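Local coordinates for extracellular fatty acid-binding protein (Gallus gallus, PDB 3SAO) that binds bacterial ferric siderophores tightly, may thereby act as an antibacterial lipocalin, and also binds long-chain fatty acids and lysophosphatidic acid, at residues Thr123-Ala126 with Ile127-Lys130. Sequence-based numbering, arbitrary orientation.
Sequences TAMA and IFRK
Four consecutive i to i+4 hydrogen bonds tie T123-A126 to I127-K130, so each carbonyl of the first four residues has its acceptor need met by an amide one turn on, and each amide of the last four is spent. I127 N donates to T123 O at 3.1 Å, with an N-H...O angle of 154°, the most bent of the four. F128 N reaches A124 O at 3.1 Å, although the place of that oxygen is less certain. The bond from R129 N to M125 O measures 2.9 Å and is nearly straight at 168°, and K130 N completes the ladder on A126 O at 3.0 Å. These are the repeating bonds of a regular alpha-helix.

On the outside of the turn, M125 and R129 meet through their side chains. With CG anti to the backbone N (chi1 -180°), the methionine then bends at chi2 and chi3, and M125 SD lies 4.0 Å from R129 NE, set obliquely to the guanidinium. The arginine runs extended from CG to NE past this sulfur, and R129 CG lies 3.5 Å from M125 O. The same sulfur, M125 SD, also comes within 4.3 Å of F128 CD2, roughly at right angles to its approach to R129 NE, a loose apolar contact that is again oblique to the ring.

Just before the helix, S121 OG accepts a hydrogen bond from A124 N. The segments belong to helix 122-133, which packs against the outside of the lipocalin barrel: F128 is buried on A16, A18, V96, M111 and L113, M125 reaches A16, L113 and V144, A124 and I127 meet Y94, and R129 lies along V142 and V144 of strand 142-144.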
loop_
_atom_site.group_PDB
_atom_site.type_symbol
_atom_site.label_atom_id
_atom_site.label_comp_id
_atom_site.label_asym_id
_atom_site.label_seq_id
_atom_site.Cartn_x
_atom_site.Cartn_y
_atom_site.Cartn_z
ATOM N N THR A 123 -6.874 -16.300 -2.285
ATOM C CA THR A 123 -5.529 -16.800 -2.024
ATOM C C THR A 123 -4.662 -15.706 -1.405
ATOM O O THR A 123 -4.038 -15.889 -0.346
ATOM C CB THR A 123 -4.872 -17.280 -3.331
ATOM O OG1 THR A 123 -5.605 -18.403 -3.855
ATOM C CG2 THR A 123 -3.419 -17.693 -3.098
ATOM N N ALA A 124 -4.635 -14.572 -2.087
ATOM C CA ALA A 124 -3.925 -13.392 -1.624
ATOM C C ALA A 124 -4.421 -12.936 -0.257
ATOM O O ALA A 124 -3.607 -12.592 0.609
ATOM C CB ALA A 124 -4.085 -12.265 -2.625
ATOM N N MET A 125 -5.741 -12.887 -0.067
ATOM C CA MET A 125 -6.277 -12.427 1.217
ATOM C C MET A 125 -5.832 -13.377 2.340
ATOM O O MET A 125 -5.494 -12.938 3.456
ATOM C CB MET A 125 -7.809 -12.309 1.216
ATOM C CG MET A 125 -8.402 -11.819 2.547
ATOM S SD MET A 125 -7.846 -10.154 3.087
ATOM C CE MET A 125 -8.550 -9.182 1.807
ATOM N N ALA A 126 -5.877 -14.676 2.058
ATOM C CA ALA A 126 -5.468 -15.690 3.031
ATOM C C ALA A 126 -4.006 -15.538 3.478
ATOM O O ALA A 126 -3.715 -15.635 4.689
ATOM C CB ALA A 126 -5.729 -17.088 2.488
ATOM N N ILE A 127 -3.103 -15.234 2.541
ATOM C CA ILE A 127 -1.682 -15.048 2.889
ATOM C C ILE A 127 -1.500 -13.784 3.720
ATOM O O ILE A 127 -0.705 -13.761 4.667
ATOM C CB ILE A 127 -0.723 -15.014 1.645
ATOM C CG1 ILE A 127 0.702 -14.634 2.045
ATOM C CG2 ILE A 127 -1.145 -14.025 0.592
ATOM C CD1 ILE A 127 1.300 -15.545 3.046
ATOM N N PHE A 128 -2.198 -12.725 3.332
ATOM C CA PHE A 128 -2.160 -11.465 4.094
ATOM C C PHE A 128 -2.592 -11.686 5.553
ATOM O O PHE A 128 -1.889 -11.262 6.495
ATOM C CB PHE A 128 -3.050 -10.435 3.435
ATOM C CG PHE A 128 -3.051 -9.103 4.117
ATOM C CD1 PHE A 128 -1.962 -8.234 4.005
ATOM C CD2 PHE A 128 -4.158 -8.686 4.804
ATOM C CE1 PHE A 128 -1.982 -6.984 4.657
ATOM C CE2 PHE A 128 -4.177 -7.459 5.453
ATOM C CZ PHE A 128 -3.090 -6.612 5.365
ATOM N N ARG A 129 -3.751 -12.328 5.731
ATOM C CA ARG A 129 -4.294 -12.580 7.081
ATOM C C ARG A 129 -3.357 -13.474 7.918
ATOM O O ARG A 129 -3.091 -13.174 9.086
ATOM C CB ARG A 129 -5.717 -13.148 7.021
ATOM C CG ARG A 129 -6.801 -12.139 6.615
ATOM C CD ARG A 129 -8.207 -12.679 6.835
ATOM N NE ARG A 129 -9.212 -11.663 6.531
ATOM C CZ ARG A 129 -9.569 -10.673 7.351
ATOM N NH1 ARG A 129 -9.050 -10.562 8.564
ATOM N NH2 ARG A 129 -10.479 -9.796 6.957
ATOM N N LYS A 130 -2.804 -14.509 7.294
ATOM C CA LYS A 130 -1.752 -15.325 7.904
ATOM C C LYS A 130 -0.549 -14.537 8.386
ATOM O O LYS A 130 -0.116 -14.676 9.525
ATOM C CB LYS A 130 -1.249 -16.383 6.930
ATOM C CG LYS A 130 -0.263 -17.349 7.544
ATOM C CD LYS A 130 0.099 -18.488 6.610
ATOM C CE LYS A 130 0.953 -18.003 5.454
ATOM N NZ LYS A 130 1.486 -19.139 4.654
#